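Local atomic coordinates of amino Transferase (PDB entry 3ELE), a protein that is probably a pyridoxal-5'-phosphate-dependent aminotransferase of the class I and II family, transferring amino groups between amino acids and keto acids. Residues F213-E218 / L241-Y246; A109-I114 / G258-P263; Y38-G43 / R379-H384; E355-V360 / M386-K391. All coordinates share one frame; numbering follows the deposited sequence.

Contacts 1 and 2 belong to the large central sheet that carries the pyridoxal-5'-phosphate site. Their centres are about 6 Å apart. Strands 240-245 and 258-261 are neighbours in that sheet, and Cys-243 CB packs on Ser-111 CB at 3.7 Å. Contact 1 supplies Asp-217 and Ser-245 to the cofactor pocket; contact 2 supplies Ala-109. Contacts 3 and 4 lie about 10 Å apart, centre to centre, and share helix 379-396. Tyr-38 N lies 2.8 Å from Asp-356 O, joining strands 38-39 and 357-358. The two pairs stand well apart: the centres of contacts 1 and 3 are about 29 Å from each other, and those of contacts 2 and 4 about 38 Å.

Contact 1. Residues F213-E218 / L241-Y246. With PLP (pyridoxal-5'-phosphate), chain E.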
loop_
_atom_site.group_PDB
_atom_site.type_symbol
_atom_site.label_atom_id
_atom_site.label_comp_id
_atom_site.label_asym_id
_atom_site.label_seq_id
_atom_site.Cartn_x
_atom_site.Cartn_y
_atom_site.Cartn_z
ATOM N N PHE A 213 21.236 8.932 7.410
ATOM C CA PHE A 213 19.971 9.662 7.357
ATOM C C PHE A 213 19.263 9.757 8.684
ATOM O O PHE A 213 19.462 8.922 9.549
ATOM C CB PHE A 213 19.024 9.044 6.321
ATOM C CG PHE A 213 19.422 9.366 4.944
ATOM C CD1 PHE A 213 20.408 8.614 4.294
ATOM C CD2 PHE A 213 18.890 10.492 4.310
ATOM C CE1 PHE A 213 20.825 8.966 3.020
ATOM C CE2 PHE A 213 19.296 10.845 3.043
ATOM C CZ PHE A 213 20.255 10.086 2.398
ATOM N N ILE A 214 18.489 10.827 8.851
ATOM C CA ILE A 214 17.516 10.936 9.932
ATOM C C ILE A 214 16.223 10.526 9.219
ATOM O O ILE A 214 15.920 11.055 8.157
ATOM C CB ILE A 214 17.344 12.364 10.496
ATOM C CG1 ILE A 214 18.503 12.738 11.407
ATOM C CG2 ILE A 214 16.034 12.495 11.337
ATOM C CD1 ILE A 214 18.418 14.187 12.002
ATOM N N ILE A 215 15.518 9.535 9.758
ATOM C CA ILE A 215 14.201 9.129 9.264
ATOM C C ILE A 215 13.283 9.638 10.351
ATOM O O ILE A 215 13.268 9.070 11.434
ATOM C CB ILE A 215 14.081 7.598 9.033
ATOM C CG1 ILE A 215 15.118 7.123 8.023
ATOM C CG2 ILE A 215 12.691 7.211 8.551
ATOM C CD1 ILE A 215 16.417 6.659 8.655
ATOM N N ALA A 216 12.566 10.738 10.066
ATOM C CA ALA A 216 11.683 11.409 11.005
ATOM C C ALA A 216 10.256 10.911 10.858
ATOM O O ALA A 216 9.581 11.252 9.884
ATOM C CB ALA A 216 11.736 12.946 10.795
ATOM N N ASP A 217 9.795 10.152 11.857
ATOM C CA ASP A 217 8.452 9.562 11.902
ATOM C C ASP A 217 7.570 10.560 12.632
ATOM O O ASP A 217 7.498 10.544 13.864
ATOM C CB ASP A 217 8.514 8.209 12.637
ATOM C CG ASP A 217 7.244 7.427 12.557
ATOM O OD1 ASP A 217 6.397 7.735 11.704
ATOM O OD2 ASP A 217 7.119 6.461 13.329
ATOM N N GLU A 218 6.877 11.411 11.869
ATOM C CA GLU A 218 6.121 12.565 12.423
ATOM C C GLU A 218 4.590 12.572 12.460
ATOM O O GLU A 218 4.004 13.665 12.455
ATOM C CB GLU A 218 6.540 13.811 11.653
ATOM C CG GLU A 218 8.015 14.092 11.676
ATOM C CD GLU A 218 8.300 15.547 11.444
ATOM O OE1 GLU A 218 7.555 16.195 10.666
ATOM O OE2 GLU A 218 9.246 16.055 12.070
ATOM N N LEU A 241 14.857 12.523 5.901
ATOM C CA LEU A 241 13.657 12.063 5.212
ATOM C C LEU A 241 12.552 12.199 6.237
ATOM O O LEU A 241 12.738 11.762 7.372
ATOM C CB LEU A 241 13.796 10.604 4.774
ATOM C CG LEU A 241 14.777 10.356 3.627
ATOM C CD1 LEU A 241 15.174 8.878 3.526
ATOM C CD2 LEU A 241 14.168 10.879 2.313
ATOM N N VAL A 242 11.436 12.839 5.869
ATOM C CA VAL A 242 10.291 13.021 6.773
ATOM C C VAL A 242 9.157 12.122 6.307
ATOM O O VAL A 242 8.837 12.111 5.127
ATOM C CB VAL A 242 9.830 14.492 6.878
ATOM C CG1 VAL A 242 8.605 14.612 7.813
ATOM C CG2 VAL A 242 10.999 15.387 7.372
ATOM N N CYS A 243 8.608 11.346 7.249
ATOM C CA CYS A 243 7.486 10.436 7.042
ATOM C C CYS A 243 6.343 11.022 7.843
ATOM O O CYS A 243 6.472 11.232 9.062
ATOM C CB CYS A 243 7.811 9.026 7.550
ATOM S SG CYS A 243 9.159 8.261 6.635
ATOM N N TYR A 244 5.246 11.299 7.153
ATOM C CA TYR A 244 4.087 11.882 7.754
ATOM C C TYR A 244 2.826 11.159 7.270
ATOM O O TYR A 244 2.852 10.452 6.265
ATOM C CB TYR A 244 4.063 13.374 7.390
ATOM C CG TYR A 244 2.929 14.117 8.048
ATOM C CD1 TYR A 244 3.003 14.500 9.400
ATOM C CD2 TYR A 244 1.735 14.364 7.352
ATOM C CE1 TYR A 244 1.943 15.149 10.021
ATOM C CE2 TYR A 244 0.664 15.016 7.967
ATOM C CZ TYR A 244 0.771 15.412 9.294
ATOM O OH TYR A 244 -0.300 16.054 9.879
ATOM N N SER A 245 1.762 11.271 8.049
ATOM C CA SER A 245 0.449 10.808 7.647
ATOM C C SER A 245 -0.616 11.639 8.351
ATOM O O SER A 245 -0.336 12.296 9.353
ATOM C CB SER A 245 0.256 9.323 7.925
ATOM O OG SER A 245 -0.051 9.064 9.281
ATOM N N TYR A 246 -1.831 11.584 7.810
ATOM C CA TYR A 246 -2.997 12.291 8.356
ATOM C C TYR A 246 -3.835 11.410 9.296
ATOM O O TYR A 246 -4.969 11.759 9.619
ATOM C CB TYR A 246 -3.827 12.886 7.204
ATOM C CG TYR A 246 -3.035 13.908 6.420
ATOM C CD1 TYR A 246 -2.216 13.514 5.355
ATOM C CD2 TYR A 246 -3.057 15.264 6.766
ATOM C CE1 TYR A 246 -1.457 14.438 4.641
ATOM C CE2 TYR A 246 -2.288 16.219 6.034
ATOM C CZ TYR A 246 -1.491 15.786 4.983
ATOM O OH TYR A 246 -0.725 16.663 4.241
HETATM N N1 PLP E . 4.556 5.757 13.692
HETATM C C2 PLP E . 4.145 5.750 15.027
HETATM C C2A PLP E . 5.116 6.150 16.091
HETATM C C3 PLP E . 2.822 5.398 15.362
HETATM O O3 PLP E . 2.405 5.406 16.672
HETATM C C4 PLP E . 1.910 5.010 14.354
HETATM C C4A PLP E . 0.691 4.234 14.820
HETATM O O4A PLP E . 0.757 3.013 14.965
HETATM C C5 PLP E . 2.354 5.028 12.996
HETATM C C6 PLP E . 3.683 5.400 12.677
HETATM C C5A PLP E . 1.474 4.602 11.839
HETATM O O4P PLP E . 0.761 5.650 11.262
HETATM P P PLP E . -0.093 5.322 9.934
HETATM O O1P PLP E . -0.090 6.516 9.023
HETATM O O2P PLP E . -1.524 5.084 10.320
HETATM O O3P PLP E . 0.436 4.131 9.204
#
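Ile-214, Ala-216 and Glu-218 pair with Leu-241 and Cys-243 through four backbone hydrogen bonds. This is a parallel strand pair of the central sheet, in the large domain of a fold-type I PLP enzyme. Leu-241 N gives to Ile-214 O, and Ala-216 N to Leu-241 O. Cys-243 N gives to Ala-216 O, and Glu-218 N to Cys-243 O at 2.8 Å.

Every touching residue is buried. The backbones are tightly joined along the strands, but the closest side-chain touches are at Glu-218. Its side chain crosses Val-242 obliquely, with OE1 3.4 Å from Val-242 CG1; the same oxygen is in a salt bridge with Arg-221. Glu-218 O lies 3.3 Å from Tyr-244 CD1, at the ring edge and near its plane. Elsewhere the side chains meet more loosely. Ile-215 CG2 lies 4.2 Å from Cys-243 SG, on a face that helix 108-119 covers with Ser-111 and Cys-115. On the other face Ala-216 CB meets Val-242 CG2 at 4.3 Å.

Beyond Cys-243 the strand pairing ends, and Ser-245 makes no contact with 213-218. Asp-217, still within the paired part, and Ser-245, beyond it, both face PLP. CG of Asp-217 is anti to its backbone N (chi1 -171°). Asp-217 OD2 lies 2.7 Å from PLP N1 and is hydrogen-bonded to Tyr-137 OH. This matches the aspartate that meets the pyridine nitrogen in fold-type I enzymes. Asn-179 bonds to the Asp-217 carbonyl. At the far end, Ser-245 OG donates to phosphate oxygen O1P of PLP at 2.6 Å.

Contact 2. Residues A109-I114 / G258-P263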
loop_
_atom_site.group_PDB
_atom_site.type_symbol
_atom_site.label_atom_id
_atom_site.label_comp_id
_atom_site.label_asym_id
_atom_site.label_seq_id
_atom_site.Cartn_x
_atom_site.Cartn_y
_atom_site.Cartn_z
ATOM N N ALA A 109 3.128 3.895 7.670
ATOM C CA ALA A 109 3.742 2.553 7.508
ATOM C C ALA A 109 4.314 2.384 6.111
ATOM O O ALA A 109 5.335 1.738 5.941
ATOM C CB ALA A 109 2.744 1.445 7.785
ATOM N N ALA A 110 3.627 2.941 5.111
ATOM C CA ALA A 110 4.098 2.914 3.731
ATOM C C ALA A 110 5.317 3.850 3.571
ATOM O O ALA A 110 6.276 3.486 2.919
ATOM C CB ALA A 110 2.983 3.289 2.772
ATOM N N SER A 111 5.284 5.020 4.207
ATOM C CA SER A 111 6.380 6.000 4.141
ATOM C C SER A 111 7.662 5.417 4.731
ATOM O O SER A 111 8.722 5.486 4.114
ATOM C CB SER A 111 6.004 7.310 4.872
ATOM O OG SER A 111 4.915 7.986 4.254
ATOM N N LEU A 112 7.546 4.817 5.911
ATOM C CA LEU A 112 8.701 4.168 6.594
ATOM C C LEU A 112 9.255 3.016 5.770
ATOM O O LEU A 112 10.472 2.953 5.546
ATOM C CB LEU A 112 8.296 3.683 7.990
ATOM C CG LEU A 112 7.971 4.805 8.991
ATOM C CD1 LEU A 112 7.246 4.258 10.212
ATOM C CD2 LEU A 112 9.230 5.571 9.389
ATOM N N SER A 113 8.355 2.152 5.268
ATOM C CA SER A 113 8.738 0.999 4.435
ATOM C C SER A 113 9.550 1.451 3.217
ATOM O O SER A 113 10.647 0.911 2.966
ATOM C CB SER A 113 7.504 0.188 4.013
ATOM O OG SER A 113 6.860 -0.386 5.145
ATOM N N ILE A 114 9.039 2.467 2.514
ATOM C CA ILE A 114 9.724 3.087 1.354
ATOM C C ILE A 114 11.122 3.579 1.716
ATOM O O ILE A 114 12.057 3.342 0.962
ATOM C CB ILE A 114 8.898 4.290 0.766
ATOM C CG1 ILE A 114 7.678 3.773 0.017
ATOM C CG2 ILE A 114 9.724 5.127 -0.191
ATOM C CD1 ILE A 114 6.677 4.836 -0.292
ATOM N N GLY A 258 -0.522 9.705 3.412
ATOM C CA GLY A 258 0.590 10.393 4.007
ATOM C C GLY A 258 1.610 10.746 2.959
ATOM O O GLY A 258 1.282 10.836 1.776
ATOM N N TYR A 259 2.849 10.923 3.388
ATOM C CA TYR A 259 3.906 11.250 2.446
ATOM C C TYR A 259 5.289 10.982 2.979
ATOM O O TYR A 259 5.468 10.718 4.178
ATOM C CB TYR A 259 3.818 12.723 1.982
ATOM C CG TYR A 259 3.957 13.799 3.061
ATOM C CD1 TYR A 259 5.215 14.126 3.613
ATOM C CD2 TYR A 259 2.845 14.533 3.495
ATOM C CE1 TYR A 259 5.355 15.123 4.585
ATOM C CE2 TYR A 259 2.985 15.556 4.463
ATOM C CZ TYR A 259 4.246 15.838 4.995
ATOM O OH TYR A 259 4.402 16.819 5.949
ATOM N N VAL A 260 6.232 11.012 2.036
ATOM C CA VAL A 260 7.662 11.001 2.274
ATOM C C VAL A 260 8.138 12.342 1.676
ATOM O O VAL A 260 7.855 12.656 0.507
ATOM C CB VAL A 260 8.407 9.837 1.609
ATOM C CG1 VAL A 260 9.928 10.017 1.788
ATOM C CG2 VAL A 260 7.955 8.489 2.218
ATOM N N LEU A 261 8.852 13.116 2.484
ATOM C CA LEU A 261 9.378 14.408 2.074
ATOM C C LEU A 261 10.870 14.223 1.850
ATOM O O LEU A 261 11.576 13.787 2.774
ATOM C CB LEU A 261 9.105 15.425 3.172
ATOM C CG LEU A 261 9.641 16.844 3.088
ATOM C CD1 LEU A 261 9.213 17.536 1.828
ATOM C CD2 LEU A 261 9.181 17.586 4.342
ATOM N N VAL A 262 11.330 14.513 0.627
ATOM C CA VAL A 262 12.762 14.397 0.229
ATOM C C VAL A 262 13.328 15.818 -0.078
ATOM O O VAL A 262 13.178 16.302 -1.205
ATOM C CB VAL A 262 12.946 13.458 -0.994
ATOM C CG1 VAL A 262 14.434 13.278 -1.331
ATOM C CG2 VAL A 262 12.330 12.084 -0.735
ATOM N N PRO A 263 13.996 16.480 0.903
ATOM C CA PRO A 263 14.566 17.833 0.662
ATOM C C PRO A 263 15.611 17.896 -0.450
ATOM O O PRO A 263 16.241 16.890 -0.754
ATOM C CB PRO A 263 15.225 18.189 2.014
ATOM C CG PRO A 263 14.589 17.289 2.999
ATOM C CD PRO A 263 14.273 16.037 2.279
#
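Gly-258 begins the strand, and its carbonyl carbon comes within 4.5 Å of Ser-111 OG, a marginal touch.

Tyr-259 makes the polar link. Its CB points away from the helix, but its carbonyl oxygen accepts from Ser-111 OG at 2.8 Å. The hydroxyl sits above the carbonyl plane, 76° out of it. Ser-111 CB points toward the strand, and chi1 of -64° sets OG beside the backbone N, at the Tyr-259 carbonyl. The same hydroxyl bonds to Thr-105 OG1 and weakly to Gly-107 O. One buried serine thus ties helix 108-119 to two strands.

Val-260 follows with the main apolar touch. Its CG2 presses on Ser-111 CB at 3.5 Å, closer than usual for two carbons. It also lies 3.5 Å from Ser-111 CA, so the methyl sits against both atoms. Ile-114 adds a looser touch: its CG2 is 4.5 Å from Val-260 CG2. Leu-261 then packs on Phe-97 and Leu-102, and Val-262 on helix 269-282.

The helix is braced on its own account. Ala-109 O takes two bonds, from Ser-113 N and Ser-113 OG, which arrive from opposite faces of its plane. Ala-109 N bonds to PLP O3P. The N-terminal end of helix 108-119 thus faces the phosphate and would be expected to help stabilise its negative charge. Around the contact, strand 258-261 runs antiparallel to both its neighbours, 102-105 and 240-245, while helix 269-282 packs on Ile-114 and helix 136-143 on Leu-112.

Contact 3. Residues Y38-G43 / R379-H384; sequences YDFSIG and REMIKH
Met-381, a selenomethionine, pushes its side chain between Tyr-38 and Phe-40. It is the bump; the two aromatic residues and the backbone of Asp-39 form the hollow. Met-381 and His-384 each have a second conformer; in the one described here Met-381 CG is anti to the backbone N (chi1 -179°), and the chain then bends at chi2 and chi3. CE comes to rest over one face of the Phe-40 ring, 3.8 Å from its centroid and offset toward the rim. This is a CH-pi contact. The selenium lies obliquely to the same ring, 3.5 Å from Phe-40 CZ. It meets the Tyr-38 ring at the edge, and is 4.0 Å from Tyr-38 CB.

Ile-382 CG1 closes the Phe-40 ring at its edge, 4.3 Å from CE1. On the more exposed side, Tyr-38 CE1 lies against His-384 CB at 4.0 Å. Phe-389 of the same helix also meets the Phe-40 ring.

This is a Met-aromatic contact to two rings. It packs the first turn of helix 379-396 against strand 38-39 and the residue after it. That is consistent with the small domain of fold-type I aminotransferases, built from both chain ends.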
loop_
_atom_site.group_PDB
_atom_site.type_symbol
_atom_site.label_atom_id
_atom_site.label_comp_id
_atom_site.label_asym_id
_atom_site.label_seq_id
_atom_site.Cartn_x
_atom_site.Cartn_y
_atom_site.Cartn_z
ATOM N N TYR A 38 -11.277 -0.638 32.308
ATOM C CA TYR A 38 -10.440 0.545 32.081
ATOM C C TYR A 38 -9.350 0.197 31.086
ATOM O O TYR A 38 -8.198 -0.114 31.432
ATOM C CB TYR A 38 -9.943 1.077 33.423
ATOM C CG TYR A 38 -11.102 1.133 34.417
ATOM C CD1 TYR A 38 -12.114 2.070 34.276
ATOM C CD2 TYR A 38 -11.203 0.206 35.459
ATOM C CE1 TYR A 38 -13.221 2.112 35.181
ATOM C CE2 TYR A 38 -12.306 0.243 36.395
ATOM C CZ TYR A 38 -13.308 1.192 36.238
ATOM O OH TYR A 38 -14.380 1.223 37.151
ATOM N N ASP A 39 -9.759 0.268 29.824
ATOM C CA ASP A 39 -8.919 -0.075 28.693
ATOM C C ASP A 39 -8.099 1.097 28.176
ATOM O O ASP A 39 -8.629 1.980 27.476
ATOM C CB ASP A 39 -9.799 -0.654 27.578
ATOM C CG ASP A 39 -9.022 -1.087 26.361
ATOM O OD1 ASP A 39 -7.775 -1.268 26.427
ATOM O OD2 ASP A 39 -9.705 -1.257 25.318
ATOM N N PHE A 40 -6.797 1.063 28.505
ATOM C CA PHE A 40 -5.815 2.027 28.030
ATOM C C PHE A 40 -4.805 1.359 27.086
ATOM O O PHE A 40 -3.695 1.870 26.944
ATOM C CB PHE A 40 -5.034 2.642 29.206
ATOM C CG PHE A 40 -5.891 3.220 30.293
ATOM C CD1 PHE A 40 -6.338 4.543 30.235
ATOM C CD2 PHE A 40 -6.195 2.464 31.416
ATOM C CE1 PHE A 40 -7.104 5.079 31.263
ATOM C CE2 PHE A 40 -6.972 2.988 32.444
ATOM C CZ PHE A 40 -7.420 4.296 32.368
ATOM N N SER A 41 -5.187 0.271 26.401
ATOM C CA SER A 41 -4.257 -0.506 25.554
ATOM C C SER A 41 -3.979 0.030 24.129
ATOM O O SER A 41 -2.958 0.665 23.918
ATOM C CB SER A 41 -4.684 -1.985 25.502
ATOM O OG SER A 41 -5.908 -2.144 24.804
ATOM N N ILE A 42 -4.867 -0.225 23.165
ATOM C CA ILE A 42 -4.627 0.164 21.751
ATOM C C ILE A 42 -4.656 1.691 21.516
ATOM O O ILE A 42 -5.518 2.387 22.054
ATOM C CB ILE A 42 -5.559 -0.595 20.721
ATOM C CG1 ILE A 42 -7.048 -0.283 20.923
ATOM C CG2 ILE A 42 -5.311 -2.126 20.795
ATOM C CD1 ILE A 42 -7.971 -1.034 19.931
ATOM N N GLY A 43 -3.701 2.174 20.714
ATOM C CA GLY A 43 -3.536 3.593 20.415
ATOM C C GLY A 43 -4.270 4.131 19.200
ATOM O O GLY A 43 -3.637 4.716 18.315
ATOM N N ARG A 379 -13.011 10.429 28.366
ATOM C CA ARG A 379 -12.681 11.240 29.543
ATOM C C ARG A 379 -13.305 10.691 30.838
ATOM O O ARG A 379 -12.630 10.615 31.857
ATOM C CB ARG A 379 -13.106 12.706 29.313
ATOM C CG ARG A 379 -12.775 13.660 30.465
ATOM C CD ARG A 379 -13.008 15.140 30.118
ATOM N NE ARG A 379 -12.670 15.974 31.276
ATOM C CZ ARG A 379 -13.485 16.284 32.291
ATOM N NH1 ARG A 379 -14.766 15.866 32.331
ATOM N NH2 ARG A 379 -13.014 17.038 33.293
ATOM N N GLU A 380 -14.577 10.292 30.780
ATOM C CA GLU A 380 -15.285 9.769 31.964
ATOM C C GLU A 380 -14.704 8.428 32.448
ATOM O O GLU A 380 -14.727 8.168 33.653
ATOM C CB GLU A 380 -16.809 9.676 31.740
ATOM C CG GLU A 380 -17.477 10.946 31.154
ATOM C CD GLU A 380 -17.026 12.256 31.810
ATOM O OE1 GLU A 380 -17.329 12.477 32.998
ATOM O OE2 GLU A 380 -16.383 13.073 31.111
HETATM N N MSE A 381 -14.188 7.608 31.519
HETATM C CA MSE A 381 -13.559 6.336 31.869
HETATM C C MSE A 381 -12.293 6.613 32.704
HETATM O O MSE A 381 -12.023 5.888 33.661
HETATM C CB MSE A 381 -13.258 5.492 30.610
HETATM C CG MSE A 381 -12.619 4.140 30.871
HETATM SE SE MSE A 381 -10.689 4.278 31.218
HETATM C CE MSE A 381 -9.949 4.154 29.414
ATOM N N ILE A 382 -11.526 7.655 32.341
ATOM C CA ILE A 382 -10.315 8.044 33.103
ATOM C C ILE A 382 -10.677 8.360 34.572
ATOM O O ILE A 382 -10.007 7.888 35.483
ATOM C CB ILE A 382 -9.546 9.264 32.494
ATOM C CG1 ILE A 382 -9.055 8.959 31.083
ATOM C CG2 ILE A 382 -8.330 9.619 33.364
ATOM C CD1 ILE A 382 -8.265 10.105 30.446
ATOM N N LYS A 383 -11.762 9.114 34.784
ATOM C CA LYS A 383 -12.235 9.446 36.149
ATOM C C LYS A 383 -12.740 8.214 36.907
ATOM O O LYS A 383 -12.416 8.041 38.088
ATOM C CB LYS A 383 -13.353 10.493 36.127
ATOM C CG LYS A 383 -12.985 11.811 35.469
ATOM C CD LYS A 383 -14.098 12.801 35.658
ATOM C CE LYS A 383 -13.794 14.121 35.007
ATOM N NZ LYS A 383 -14.878 15.092 35.342
ATOM N N HIS A 384 -13.497 7.354 36.210
ATOM C CA HIS A 384 -14.048 6.127 36.836
ATOM C C HIS A 384 -12.943 5.092 37.121
ATOM O O HIS A 384 -13.110 4.228 37.976
ATOM C CB HIS A 384 -15.184 5.481 36.012
ATOM C CG HIS A 384 -16.302 6.421 35.674
ATOM N ND1 HIS A 384 -16.869 6.478 34.419
ATOM C CD2 HIS A 384 -16.890 7.401 36.396
ATOM C CE1 HIS A 384 -17.796 7.418 34.400
ATOM N NE2 HIS A 384 -17.829 7.993 35.588
#

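Contact 4. Residues E355-V360 / M386-K391; sequences EDVLIV and MPAFEK
Val-357 CG1 stands anti to its backbone N (chi1 173°) and meets the Phe-389 ring. Phe-389 CG lies beside its own backbone N (chi1 -82°). The Phe-389 side chain starts out away from the strand, yet its ring reaches it. The two side chains cross at about a right angle. Val-357 CG1 is 3.6 Å from Phe-389 CZ and nearly as close to CE1.

The other methyl of the valine serves the preceding helix residue. Val-357 CG2 is 3.8 Å from Ala-388 CB. That small side chain also sits 3.7 Å from Glu-355 O and 4.0 Å from Glu-355 CB. Ala-388 CB thus packs against both Glu-355 and Val-357. Glu-355 and Ala-388 have the closest CA atoms of the contact, 5.7 Å apart.

At the outer rim, Glu-355 bends at chi2 (-54°), which places CD beside Lys-391 CD. The lysine is extended beyond CG and crosses the glutamate at about a right angle. Its methylenes do most of the touching: Lys-391 CD is 3.5 Å from Glu-355 OE1. The salt bridge from Lys-391 NZ to Glu-355 OE1 is long, 3.8 Å. The second oxygen, OE2, has a salt bridge to Lys-395. Two lysines of one helix thus approach this carboxylate, one per oxygen.

On the inner side, helix 306-323 packs on Phe-389 through Leu-320 and Ile-323. Asp-356, with positive phi, is the C-prime residue of a Schellman motif that ends helix 345-353. Helix end, Schellman turn and short strand 357-358 make a helix-to-strand passage, here packed against helix 379-396 of the aminotransferase small domain.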
loop_
_atom_site.group_PDB
_atom_site.type_symbol
_atom_site.label_atom_id
_atom_site.label_comp_id
_atom_site.label_asym_id
_atom_site.label_seq_id
_atom_site.Cartn_x
_atom_site.Cartn_y
_atom_site.Cartn_z
ATOM N N GLU A 355 -7.823 -5.686 38.562
ATOM C CA GLU A 355 -8.827 -4.628 38.795
ATOM C C GLU A 355 -9.360 -4.051 37.480
ATOM O O GLU A 355 -9.895 -2.934 37.457
ATOM C CB GLU A 355 -8.223 -3.498 39.657
ATOM C CG GLU A 355 -7.514 -3.961 40.941
ATOM C CD GLU A 355 -8.382 -4.843 41.826
ATOM O OE1 GLU A 355 -9.602 -4.582 41.914
ATOM O OE2 GLU A 355 -7.839 -5.792 42.436
ATOM N N ASP A 356 -9.223 -4.830 36.401
ATOM C CA ASP A 356 -9.680 -4.479 35.053
ATOM C C ASP A 356 -9.082 -3.205 34.442
ATOM O O ASP A 356 -9.731 -2.531 33.631
ATOM C CB ASP A 356 -11.221 -4.510 34.991
ATOM C CG ASP A 356 -11.777 -5.911 35.116
ATOM O OD1 ASP A 356 -11.460 -6.736 34.227
ATOM O OD2 ASP A 356 -12.563 -6.166 36.060
ATOM N N VAL A 357 -7.823 -2.926 34.804
ATOM C CA VAL A 357 -7.045 -1.836 34.235
ATOM C C VAL A 357 -6.129 -2.498 33.221
ATOM O O VAL A 357 -5.251 -3.287 33.596
ATOM C CB VAL A 357 -6.256 -1.064 35.307
ATOM C CG1 VAL A 357 -5.322 -0.036 34.660
ATOM C CG2 VAL A 357 -7.245 -0.375 36.286
ATOM N N LEU A 358 -6.335 -2.167 31.944
ATOM C CA LEU A 358 -5.613 -2.752 30.841
ATOM C C LEU A 358 -4.535 -1.768 30.351
ATOM O O LEU A 358 -4.798 -0.837 29.597
ATOM C CB LEU A 358 -6.584 -3.193 29.733
ATOM C CG LEU A 358 -7.867 -3.909 30.201
ATOM C CD1 LEU A 358 -8.683 -4.384 29.012
ATOM C CD2 LEU A 358 -7.563 -5.074 31.108
ATOM N N ILE A 359 -3.330 -1.970 30.866
ATOM C CA ILE A 359 -2.148 -1.165 30.536
ATOM C C ILE A 359 -1.153 -2.094 29.905
ATOM O O ILE A 359 -1.257 -3.302 30.066
ATOM C CB ILE A 359 -1.587 -0.386 31.759
ATOM C CG1 ILE A 359 -1.272 -1.308 32.959
ATOM C CG2 ILE A 359 -2.593 0.633 32.148
ATOM C CD1 ILE A 359 -0.760 -0.596 34.184
ATOM N N VAL A 360 -0.172 -1.523 29.214
ATOM C CA VAL A 360 0.777 -2.276 28.399
ATOM C C VAL A 360 2.205 -2.143 28.931
ATOM O O VAL A 360 2.692 -1.026 29.095
ATOM C CB VAL A 360 0.710 -1.738 26.926
ATOM C CG1 VAL A 360 1.727 -2.411 26.033
ATOM C CG2 VAL A 360 -0.713 -1.918 26.337
HETATM N N MSE A 386 -9.971 5.735 38.520
HETATM C CA MSE A 386 -9.106 6.128 39.668
HETATM C C MSE A 386 -9.154 5.248 40.912
HETATM O O MSE A 386 -8.098 4.939 41.464
HETATM C CB MSE A 386 -9.227 7.632 39.996
HETATM C CG MSE A 386 -8.648 8.510 38.879
HETATM SE SE MSE A 386 -6.749 8.223 38.641
HETATM C CE MSE A 386 -6.531 8.835 36.835
ATOM N N PRO A 387 -10.359 4.863 41.376
ATOM C CA PRO A 387 -10.433 3.883 42.464
ATOM C C PRO A 387 -9.728 2.541 42.181
ATOM O O PRO A 387 -9.145 1.976 43.096
ATOM C CB PRO A 387 -11.950 3.694 42.654
ATOM C CG PRO A 387 -12.517 5.003 42.232
ATOM C CD PRO A 387 -11.699 5.379 41.038
ATOM N N ALA A 388 -9.755 2.056 40.937
ATOM C CA ALA A 388 -9.033 0.813 40.587
ATOM C C ALA A 388 -7.510 1.062 40.627
ATOM O O ALA A 388 -6.778 0.246 41.178
ATOM C CB ALA A 388 -9.491 0.255 39.247
ATOM N N PHE A 389 -7.056 2.185 40.053
ATOM C CA PHE A 389 -5.644 2.621 40.164
ATOM C C PHE A 389 -5.150 2.740 41.613
ATOM O O PHE A 389 -4.025 2.335 41.919
ATOM C CB PHE A 389 -5.390 3.950 39.443
ATOM C CG PHE A 389 -5.167 3.795 37.969
ATOM C CD1 PHE A 389 -4.024 3.141 37.499
ATOM C CD2 PHE A 389 -6.073 4.318 37.042
ATOM C CE1 PHE A 389 -3.791 2.995 36.133
ATOM C CE2 PHE A 389 -5.851 4.169 35.657
ATOM C CZ PHE A 389 -4.717 3.512 35.205
ATOM N N GLU A 390 -5.999 3.293 42.473
ATOM C CA GLU A 390 -5.731 3.424 43.898
ATOM C C GLU A 390 -5.595 2.046 44.561
ATOM O O GLU A 390 -4.712 1.848 45.400
ATOM C CB GLU A 390 -6.867 4.232 44.556
ATOM C CG GLU A 390 -6.709 4.574 46.025
ATOM C CD GLU A 390 -7.898 5.384 46.560
ATOM O OE1 GLU A 390 -9.068 5.123 46.172
ATOM O OE2 GLU A 390 -7.659 6.275 47.394
ATOM N N LYS A 391 -6.473 1.109 44.186
ATOM C CA LYS A 391 -6.443 -0.261 44.732
ATOM C C LYS A 391 -5.195 -1.018 44.259
ATOM O O LYS A 391 -4.583 -1.745 45.046
ATOM C CB LYS A 391 -7.722 -1.021 44.369
ATOM C CG LYS A 391 -7.864 -2.365 45.068
ATOM C CD LYS A 391 -9.278 -2.906 44.940
ATOM C CE LYS A 391 -9.398 -4.300 45.543
ATOM N NZ LYS A 391 -10.806 -4.827 45.500
#